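Local coordinates for uncharacterized protein (Vanderwaltozyma polyspora, PDB 5THE) that forms the C-terminal lobe of a budding yeast Argonaute, includes the Piwi domain and probably binds RNA, at residues V37-S42 and K65-I70; L79-I84 and L188-R193; E310-N315 and K356-S361. All coordinates share one frame; numbering follows the deposited sequence.

Contact 1: V37-S42 and K65-I70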
loop_
_atom_site.group_PDB
_atom_site.type_symbol
_atom_site.label_atom_id
_atom_site.label_comp_id
_atom_site.label_asym_id
_atom_site.label_seq_id
_atom_site.Cartn_x
_atom_site.Cartn_y
_atom_site.Cartn_z
ATOM N N VAL A 37 -5.580 16.858 4.062
ATOM C CA VAL A 37 -5.535 16.074 2.833
ATOM C C VAL A 37 -5.507 17.032 1.651
ATOM O O VAL A 37 -6.303 17.970 1.581
ATOM C CB VAL A 37 -6.728 15.109 2.744
ATOM C CG1 VAL A 37 -6.708 14.382 1.396
ATOM C CG2 VAL A 37 -6.691 14.093 3.892
ATOM N N GLN A 38 -4.583 16.808 0.724
ATOM C CA GLN A 38 -4.352 17.715 -0.393
ATOM C C GLN A 38 -4.889 17.102 -1.681
ATOM O O GLN A 38 -4.506 15.988 -2.038
ATOM C CB GLN A 38 -2.854 18.007 -0.545
ATOM C CG GLN A 38 -2.526 18.889 -1.734
ATOM C CD GLN A 38 -2.902 20.333 -1.478
ATOM O OE1 GLN A 38 -2.402 20.936 -0.548
ATOM N NE2 GLN A 38 -3.794 20.884 -2.289
ATOM N N PHE A 39 -5.751 17.840 -2.386
ATOM C CA PHE A 39 -6.161 17.521 -3.748
ATOM C C PHE A 39 -5.471 18.487 -4.712
ATOM O O PHE A 39 -4.623 19.289 -4.309
ATOM C CB PHE A 39 -7.690 17.572 -3.872
ATOM C CG PHE A 39 -8.405 16.859 -2.762
ATOM C CD1 PHE A 39 -8.404 15.475 -2.694
ATOM C CD2 PHE A 39 -9.060 17.576 -1.773
ATOM C CE1 PHE A 39 -9.055 14.815 -1.652
ATOM C CE2 PHE A 39 -9.711 16.925 -0.736
ATOM C CZ PHE A 39 -9.708 15.542 -0.681
ATOM N N LYS A 40 -5.835 18.416 -5.994
ATOM C CA LYS A 40 -5.184 19.274 -6.983
ATOM C C LYS A 40 -5.350 20.754 -6.640
ATOM O O LYS A 40 -4.382 21.518 -6.655
ATOM C CB LYS A 40 -5.733 19.009 -8.386
ATOM C CG LYS A 40 -4.897 19.688 -9.452
ATOM C CD LYS A 40 -5.434 19.451 -10.854
ATOM C CE LYS A 40 -4.292 19.525 -11.850
ATOM N NZ LYS A 40 -4.710 20.135 -13.130
ATOM N N GLU A 41 -6.564 21.178 -6.332
ATOM C CA GLU A 41 -6.857 22.606 -6.244
ATOM C C GLU A 41 -7.606 22.948 -4.968
ATOM O O GLU A 41 -8.305 23.962 -4.906
ATOM C CB GLU A 41 -7.658 23.067 -7.460
ATOM C CG GLU A 41 -7.007 22.709 -8.784
ATOM C CD GLU A 41 -7.750 23.265 -9.970
ATOM O OE1 GLU A 41 -7.208 24.173 -10.628
ATOM O OE2 GLU A 41 -8.880 22.803 -10.235
ATOM N N SER A 42 -7.465 22.118 -3.943
ATOM C CA SER A 42 -8.285 22.225 -2.748
ATOM C C SER A 42 -7.716 21.268 -1.708
ATOM O O SER A 42 -6.921 20.379 -2.026
ATOM C CB SER A 42 -9.753 21.905 -3.064
ATOM O OG SER A 42 -10.509 21.725 -1.894
ATOM N N LYS A 65 -15.756 13.788 -5.029
ATOM C CA LYS A 65 -16.705 14.677 -5.697
ATOM C C LYS A 65 -16.259 16.132 -5.599
ATOM O O LYS A 65 -15.985 16.646 -4.510
ATOM C CB LYS A 65 -18.102 14.507 -5.090
ATOM C CG LYS A 65 -19.172 15.386 -5.728
ATOM C CD LYS A 65 -20.573 14.866 -5.414
ATOM C CE LYS A 65 -21.650 15.763 -6.016
ATOM N NZ LYS A 65 -21.523 17.161 -5.522
ATOM N N GLY A 66 -16.163 16.791 -6.754
ATOM C CA GLY A 66 -15.690 18.159 -6.794
ATOM C C GLY A 66 -14.192 18.327 -6.669
ATOM O O GLY A 66 -13.713 19.463 -6.693
ATOM N N HIS A 67 -13.435 17.246 -6.545
ATOM C CA HIS A 67 -11.990 17.337 -6.429
ATOM C C HIS A 67 -11.331 16.699 -7.639
ATOM O O HIS A 67 -11.949 15.935 -8.384
ATOM C CB HIS A 67 -11.494 16.639 -5.158
ATOM C CG HIS A 67 -12.067 17.203 -3.900
ATOM N ND1 HIS A 67 -11.955 18.534 -3.566
ATOM C CD2 HIS A 67 -12.757 16.615 -2.891
ATOM C CE1 HIS A 67 -12.549 18.744 -2.405
ATOM N NE2 HIS A 67 -13.043 17.597 -1.974
ATOM N N GLN A 68 -10.054 16.999 -7.812
ATOM C CA GLN A 68 -9.267 16.379 -8.860
ATOM C C GLN A 68 -7.982 15.809 -8.281
ATOM O O GLN A 68 -7.452 16.303 -7.279
ATOM C CB GLN A 68 -8.959 17.373 -9.980
ATOM C CG GLN A 68 -10.208 17.772 -10.751
ATOM C CD GLN A 68 -9.913 18.738 -11.874
ATOM O OE1 GLN A 68 -8.900 19.433 -11.860
ATOM N NE2 GLN A 68 -10.804 18.793 -12.855
ATOM N N PHE A 69 -7.510 14.741 -8.919
ATOM C CA PHE A 69 -6.210 14.181 -8.597
ATOM C C PHE A 69 -5.117 15.210 -8.817
ATOM O O PHE A 69 -5.156 15.981 -9.779
ATOM C CB PHE A 69 -5.927 12.956 -9.466
ATOM C CG PHE A 69 -6.903 11.831 -9.267
ATOM C CD1 PHE A 69 -7.536 11.648 -8.040
ATOM C CD2 PHE A 69 -7.192 10.967 -10.301
ATOM C CE1 PHE A 69 -8.445 10.608 -7.846
ATOM C CE2 PHE A 69 -8.104 9.905 -10.114
ATOM C CZ PHE A 69 -8.720 9.732 -8.881
ATOM N N ILE A 70 -4.105 15.165 -7.950
ATOM C CA ILE A 70 -3.014 16.142 -8.001
ATOM C C ILE A 70 -2.262 16.053 -9.325
ATOM O O ILE A 70 -1.903 17.072 -9.919
ATOM C CB ILE A 70 -2.059 15.921 -6.809
ATOM C CG1 ILE A 70 -2.717 16.354 -5.504
ATOM C CG2 ILE A 70 -0.720 16.636 -7.032
ATOM C CD1 ILE A 70 -2.023 15.796 -4.259
#

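Contact 2: L79-I84 and L188-R193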
loop_
_atom_site.group_PDB
_atom_site.type_symbol
_atom_site.label_atom_id
_atom_site.label_comp_id
_atom_site.label_asym_id
_atom_site.label_seq_id
_atom_site.Cartn_x
_atom_site.Cartn_y
_atom_site.Cartn_z
ATOM N N LEU A 79 -7.267 3.302 -23.592
ATOM C CA LEU A 79 -7.793 2.330 -22.635
ATOM C C LEU A 79 -8.444 1.209 -23.434
ATOM O O LEU A 79 -9.465 1.429 -24.090
ATOM C CB LEU A 79 -8.797 2.980 -21.679
ATOM C CG LEU A 79 -9.375 2.069 -20.589
ATOM C CD1 LEU A 79 -8.270 1.591 -19.674
ATOM C CD2 LEU A 79 -10.449 2.774 -19.780
ATOM N N ARG A 80 -7.853 0.015 -23.384
ATOM C CA ARG A 80 -8.313 -1.134 -24.157
ATOM C C ARG A 80 -8.952 -2.148 -23.219
ATOM O O ARG A 80 -8.287 -2.670 -22.318
ATOM C CB ARG A 80 -7.168 -1.801 -24.917
ATOM C CG ARG A 80 -6.623 -1.005 -26.083
ATOM C CD ARG A 80 -7.717 -0.560 -27.041
ATOM N NE ARG A 80 -8.413 -1.670 -27.692
ATOM C CZ ARG A 80 -7.909 -2.395 -28.689
ATOM N NH1 ARG A 80 -6.684 -2.148 -29.141
ATOM N NH2 ARG A 80 -8.630 -3.371 -29.231
ATOM N N ALA A 81 -10.227 -2.431 -23.439
ATOM C CA ALA A 81 -10.920 -3.433 -22.654
ATOM C C ALA A 81 -10.677 -4.811 -23.258
ATOM O O ALA A 81 -10.777 -4.998 -24.473
ATOM C CB ALA A 81 -12.417 -3.123 -22.601
ATOM N N ILE A 82 -10.342 -5.771 -22.410
ATOM C CA ILE A 82 -10.216 -7.168 -22.807
ATOM C C ILE A 82 -11.157 -7.955 -21.912
ATOM O O ILE A 82 -10.952 -8.028 -20.694
ATOM C CB ILE A 82 -8.775 -7.677 -22.688
ATOM C CG1 ILE A 82 -7.851 -6.874 -23.615
ATOM C CG2 ILE A 82 -8.711 -9.191 -22.988
ATOM C CD1 ILE A 82 -6.382 -7.303 -23.537
ATOM N N PHE A 83 -12.208 -8.508 -22.503
ATOM C CA PHE A 83 -13.191 -9.275 -21.750
ATOM C C PHE A 83 -12.674 -10.700 -21.598
ATOM O O PHE A 83 -12.538 -11.433 -22.583
ATOM C CB PHE A 83 -14.547 -9.245 -22.452
ATOM C CG PHE A 83 -15.678 -9.765 -21.610
ATOM C CD1 PHE A 83 -15.970 -11.118 -21.571
ATOM C CD2 PHE A 83 -16.449 -8.900 -20.859
ATOM C CE1 PHE A 83 -17.007 -11.602 -20.788
ATOM C CE2 PHE A 83 -17.493 -9.378 -20.079
ATOM C CZ PHE A 83 -17.765 -10.731 -20.043
ATOM N N ILE A 84 -12.369 -11.089 -20.366
ATOM C CA ILE A 84 -11.891 -12.435 -20.076
ATOM C C ILE A 84 -13.128 -13.264 -19.748
ATOM O O ILE A 84 -13.723 -13.124 -18.677
ATOM C CB ILE A 84 -10.874 -12.441 -18.936
ATOM C CG1 ILE A 84 -9.696 -11.507 -19.281
ATOM C CG2 ILE A 84 -10.393 -13.878 -18.669
ATOM C CD1 ILE A 84 -8.812 -11.961 -20.491
ATOM N N LEU A 188 -7.664 -2.858 -19.587
ATOM C CA LEU A 188 -8.715 -3.132 -18.608
ATOM C C LEU A 188 -9.218 -4.553 -18.837
ATOM O O LEU A 188 -9.915 -4.825 -19.818
ATOM C CB LEU A 188 -9.847 -2.114 -18.717
ATOM C CG LEU A 188 -11.036 -2.366 -17.790
ATOM C CD1 LEU A 188 -10.591 -2.384 -16.318
ATOM C CD2 LEU A 188 -12.129 -1.323 -18.038
ATOM N N TYR A 189 -8.838 -5.467 -17.958
ATOM C CA TYR A 189 -9.385 -6.812 -18.014
ATOM C C TYR A 189 -10.769 -6.798 -17.369
ATOM O O TYR A 189 -10.914 -6.401 -16.206
ATOM C CB TYR A 189 -8.464 -7.795 -17.301
ATOM C CG TYR A 189 -7.171 -8.074 -18.023
ATOM C CD1 TYR A 189 -7.174 -8.627 -19.303
ATOM C CD2 TYR A 189 -5.939 -7.839 -17.407
ATOM C CE1 TYR A 189 -5.994 -8.902 -19.960
ATOM C CE2 TYR A 189 -4.747 -8.111 -18.068
ATOM C CZ TYR A 189 -4.782 -8.643 -19.345
ATOM O OH TYR A 189 -3.607 -8.920 -20.015
ATOM N N VAL A 190 -11.782 -7.208 -18.127
ATOM C CA VAL A 190 -13.158 -7.276 -17.639
ATOM C C VAL A 190 -13.483 -8.748 -17.439
ATOM O O VAL A 190 -13.622 -9.500 -18.414
ATOM C CB VAL A 190 -14.138 -6.610 -18.611
ATOM C CG1 VAL A 190 -15.569 -6.706 -18.096
ATOM C CG2 VAL A 190 -13.745 -5.135 -18.824
ATOM N N LEU A 191 -13.599 -9.169 -16.183
ATOM C CA LEU A 191 -13.751 -10.591 -15.866
ATOM C C LEU A 191 -15.220 -10.976 -15.868
ATOM O O LEU A 191 -16.025 -10.364 -15.161
ATOM C CB LEU A 191 -13.139 -10.921 -14.504
ATOM C CG LEU A 191 -11.752 -10.338 -14.270
ATOM C CD1 LEU A 191 -11.288 -10.658 -12.869
ATOM C CD2 LEU A 191 -10.765 -10.860 -15.304
ATOM N N ARG A 192 -15.567 -12.008 -16.641
ATOM C CA ARG A 192 -16.956 -12.460 -16.647
ATOM C C ARG A 192 -17.393 -12.946 -15.267
ATOM O O ARG A 192 -18.526 -12.692 -14.841
ATOM C CB ARG A 192 -17.149 -13.562 -17.689
ATOM C CG ARG A 192 -18.524 -14.230 -17.630
ATOM C CD ARG A 192 -19.261 -14.068 -18.940
ATOM N NE ARG A 192 -20.586 -14.680 -18.933
ATOM C CZ ARG A 192 -20.887 -15.825 -19.534
ATOM N NH1 ARG A 192 -19.964 -16.508 -20.197
ATOM N NH2 ARG A 192 -22.123 -16.290 -19.474
ATOM N N ARG A 193 -16.517 -13.645 -14.549
ATOM C CA ARG A 193 -16.838 -14.144 -13.216
ATOM C C ARG A 193 -15.768 -13.672 -12.241
ATOM O O ARG A 193 -14.574 -13.788 -12.530
ATOM C CB ARG A 193 -16.940 -15.689 -13.198
ATOM C CG ARG A 193 -17.769 -16.319 -14.353
ATOM C CD ARG A 193 -19.270 -16.461 -14.046
ATOM N NE ARG A 193 -19.611 -17.775 -13.486
ATOM C CZ ARG A 193 -20.549 -18.591 -13.968
ATOM N NH1 ARG A 193 -21.267 -18.238 -15.028
ATOM N NH2 ARG A 193 -20.777 -19.761 -13.385
#

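Contact 3: E310-N315 and K356-S361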
loop_
_atom_site.group_PDB
_atom_site.type_symbol
_atom_site.label_atom_id
_atom_site.label_comp_id
_atom_site.label_asym_id
_atom_site.label_seq_id
_atom_site.Cartn_x
_atom_site.Cartn_y
_atom_site.Cartn_z
ATOM N N GLU A 310 9.642 -18.658 7.127
ATOM C CA GLU A 310 10.765 -17.839 7.570
ATOM C C GLU A 310 10.285 -16.404 7.738
ATOM O O GLU A 310 9.963 -15.729 6.755
ATOM C CB GLU A 310 11.937 -17.924 6.598
ATOM C CG GLU A 310 13.039 -16.945 6.955
ATOM C CD GLU A 310 14.383 -17.349 6.406
ATOM O OE1 GLU A 310 14.502 -18.503 5.941
ATOM O OE2 GLU A 310 15.317 -16.515 6.439
ATOM N N GLU A 311 10.258 -15.935 8.983
ATOM C CA GLU A 311 9.721 -14.615 9.299
ATOM C C GLU A 311 10.735 -13.491 9.127
ATOM O O GLU A 311 10.343 -12.369 8.791
ATOM C CB GLU A 311 9.191 -14.587 10.733
ATOM C CG GLU A 311 8.170 -15.662 11.056
ATOM C CD GLU A 311 7.432 -15.380 12.352
ATOM O OE1 GLU A 311 6.447 -14.608 12.324
ATOM O OE2 GLU A 311 7.850 -15.916 13.401
ATOM N N ILE A 312 12.022 -13.749 9.345
ATOM C CA ILE A 312 13.040 -12.704 9.271
ATOM C C ILE A 312 13.506 -12.569 7.827
ATOM O O ILE A 312 13.842 -13.567 7.173
ATOM C CB ILE A 312 14.221 -13.009 10.210
ATOM C CG1 ILE A 312 13.745 -13.111 11.657
ATOM C CG2 ILE A 312 15.286 -11.944 10.089
ATOM C CD1 ILE A 312 12.978 -11.901 12.128
ATOM N N ILE A 313 13.498 -11.336 7.319
ATOM C CA ILE A 313 13.967 -11.062 5.964
ATOM C C ILE A 313 15.482 -10.925 5.998
ATOM O O ILE A 313 16.012 -9.814 6.139
ATOM C CB ILE A 313 13.340 -9.785 5.367
ATOM C CG1 ILE A 313 11.844 -9.697 5.664
ATOM C CG2 ILE A 313 13.587 -9.754 3.890
ATOM C CD1 ILE A 313 11.224 -8.298 5.359
ATOM N N THR A 314 16.177 -12.054 5.837
ATOM C CA THR A 314 17.621 -12.103 6.051
ATOM C C THR A 314 18.366 -11.116 5.168
ATOM O O THR A 314 19.321 -10.470 5.613
ATOM C CB THR A 314 18.145 -13.513 5.787
ATOM O OG1 THR A 314 17.408 -14.443 6.579
ATOM C CG2 THR A 314 19.620 -13.600 6.154
ATOM N N ASN A 315 17.972 -11.008 3.911
ATOM C CA ASN A 315 18.684 -10.173 2.961
ATOM C C ASN A 315 17.816 -9.000 2.515
ATOM O O ASN A 315 17.815 -8.619 1.343
ATOM C CB ASN A 315 19.163 -11.005 1.772
ATOM C CG ASN A 315 20.395 -10.410 1.094
ATOM O OD1 ASN A 315 21.026 -9.478 1.615
ATOM N ND2 ASN A 315 20.742 -10.948 -0.076
ATOM N N LYS A 356 18.605 -7.091 14.896
ATOM C CA LYS A 356 19.954 -7.639 14.762
ATOM C C LYS A 356 20.237 -8.098 13.340
ATOM O O LYS A 356 21.399 -8.108 12.917
ATOM C CB LYS A 356 20.163 -8.804 15.738
ATOM C CG LYS A 356 20.546 -8.381 17.144
ATOM C CD LYS A 356 20.573 -9.569 18.099
ATOM C CE LYS A 356 21.276 -9.225 19.416
ATOM N NZ LYS A 356 20.591 -8.153 20.196
ATOM N N ILE A 357 19.206 -8.477 12.589
ATOM C CA ILE A 357 19.374 -8.995 11.239
ATOM C C ILE A 357 18.946 -7.977 10.199
ATOM O O ILE A 357 19.727 -7.615 9.316
ATOM C CB ILE A 357 18.623 -10.330 11.046
ATOM C CG1 ILE A 357 19.068 -11.362 12.086
ATOM C CG2 ILE A 357 18.832 -10.834 9.603
ATOM C CD1 ILE A 357 20.551 -11.628 12.045
ATOM N N GLU A 358 17.688 -7.535 10.256
ATOM C CA GLU A 358 17.134 -6.723 9.179
ATOM C C GLU A 358 17.644 -5.288 9.230
ATOM O O GLU A 358 18.085 -4.753 8.212
ATOM C CB GLU A 358 15.602 -6.759 9.222
ATOM C CG GLU A 358 15.009 -8.131 8.959
ATOM C CD GLU A 358 13.479 -8.152 9.025
ATOM O OE1 GLU A 358 12.909 -9.255 9.184
ATOM O OE2 GLU A 358 12.844 -7.071 8.914
ATOM N N VAL A 359 17.614 -4.640 10.400
ATOM C CA VAL A 359 18.140 -3.274 10.463
ATOM C C VAL A 359 19.632 -3.268 10.125
ATOM O O VAL A 359 20.102 -2.438 9.334
ATOM C CB VAL A 359 17.862 -2.629 11.836
ATOM C CG1 VAL A 359 18.533 -1.253 11.923
ATOM C CG2 VAL A 359 16.370 -2.500 12.081
ATOM N N LYS A 360 20.391 -4.218 10.687
ATOM C CA LYS A 360 21.803 -4.363 10.328
ATOM C C LYS A 360 21.978 -4.602 8.834
ATOM O O LYS A 360 22.895 -4.055 8.212
ATOM C CB LYS A 360 22.438 -5.514 11.113
ATOM C CG LYS A 360 23.902 -5.792 10.730
ATOM C CD LYS A 360 24.463 -7.016 11.468
ATOM C CE LYS A 360 25.742 -7.509 10.795
ATOM N NZ LYS A 360 26.563 -8.387 11.661
ATOM N N SER A 361 21.114 -5.421 8.237
ATOM C CA SER A 361 21.213 -5.646 6.802
ATOM C C SER A 361 20.993 -4.354 6.025
ATOM O O SER A 361 21.677 -4.095 5.029
ATOM C CB SER A 361 20.214 -6.711 6.367
ATOM O OG SER A 361 20.194 -6.805 4.956
HETATM O O HOH W 1 22.581 -7.916 3.939
#

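Contact 1: V37-S42 and K65-I70
Phe39 and His67 lie face to face across this contact, their planes only 13° apart and their ring centroids separated by 3.9 Å. Read from its root outward, the His67 side chain stays with Phe39 nearly all the way. CB sits over the Phe39 face in a CH-pi contact, and CG follows it above the same face, displaced toward the rim. ND1 is 3.5 Å from Phe39 CD2, an atom that lies over the centre of the imidazole, while NE2 and CD2 reach Phe39 CE2. CE1, still near Phe39 CD2, also comes within 3.6 Å of Ser42 OG, which approaches the imidazole obliquely. The stacked phenyl belongs to a tight beta hairpin: strands 37-38 and 43-44 are joined by a turn closed by Phe39 N to Ser42 O, and strand 248-249 completes a small antiparallel sheet. The loop 65-70 lies across that turn. One backbone bond pins it there, from Lys40 N to Gln68 O at 3.0 Å. With CG anti to the backbone N (chi1 -169°), Lys40 CG lies 3.7 Å from Phe69 O, and Lys40 CB is also close to that oxygen. Farther along, Ile70 CD1 touches Gln38 O at 3.3 Å. Gln38 NE2 bends back to donate to Phe39 O at 2.7 Å, with that oxygen in its amide plane. Trp62 also meets the Phe39 ring, its plane steeply inclined.

Contact 2: L79-I84 and L188-R193
Leu188 is gripped at both backbone polar atoms: its N donates to Arg80 O and its O accepts from Ile82 N, each bond 2.8 Å long. The alternation continues with Val190 N to Ile82 O and Ile84 N to Val190 O, and closes with a slightly longer bond, 3.0 Å, from Arg192 N to Ile84 O. Weaker CA-H...O contacts reinforce the seam, including Tyr189 CA to Ile82 O at 3.3 Å. Side chains then alternate between the two faces of the sheet. On one, Ile82 runs beside the Tyr189 ring, and Ile84 CG1 reaches Tyr189 CD1 at 3.8 Å; helix 169-179 packs on Ile82 and Tyr189, and Tyr189 OH bonds Thr207. On the other, Phe83 CD2 meets Val190 CG1 at 3.6 Å, Val190 O lies over a face of the phenyl toward its rim, and Arg192 CD sits at the ring edge. Here helix 95-111 packs on Ala81 and Leu188. Back on the Tyr189 face, Leu191 CD2 lies 4.0 Å from Ile84 CB, and Leu191 also packs on a uracil base of the bound RNA. A parallel sheet with helices on both faces and RNA near its strand ends is consistent with the Rossmann-like MID domain of Argonautes, which holds the guide 5' end.

Contact 3: E310-N315 and K356-S361
In the RNase H-like fold of the Piwi domain, an inverse gamma turn centred on Ile313 meets helix 351-373 through Glu358. The turn lies in the loop between strand 300-305 and helix 320-329, and Ile313 N donates to Glu358 OE1 at 2.9 Å, nearly straight at 166° but from well above the carboxylate plane. Beyond CG the Glu358 chain is extended (chi2 179°), which carries its acid group away from the helix to the loop. There OE1 also forms a salt bridge with Arg343 while OE2 takes a bond from Tyr341 OH, so strand 339-344 shares the carboxylate with the loop. Arg343 also bonds Glu311 O, tying the same arginine to both sides of the contact. Glu358 CG lies 3.4 Å from Ile313 O, and the Ile313 side chain crosses the acid group at a slant, its CG1 3.7 Å from Glu358 OE1. Next to it, Ile312 and Ile357 cross at about a right angle, CG2 against CG2 at 3.7 Å. Within the loop, Thr314 OG1 donates to Glu310 OE2 at 2.9 Å. At the far end Ser361 OG, which also bonds Gly317 N, reaches a water at 2.8 Å, and that water donates to Asn315 OD1 at 3.2 Å.

Overall arrangement
The three contacts follow one another along the chain, each closing before the next opens, and none touches another. Contacts 1 and 2 are the nearer pair, with centres about 29 Å apart and nearest atoms about 12 Å apart. Contact 3 lies about 40 Å, centre to centre, from either of them and across the centre of the chain. Their relation to RNA differs as well: the nearest atom of contact 2 is about 3 Å from the bound nucleic acid, that of contact 1 about 10 Å, and that of contact 3 about 18 Å. One lobe thus combines a parallel strand pair at the RNA, a loop laid over a hairpin, and a remote loop-to-helix junction in the Piwi domain.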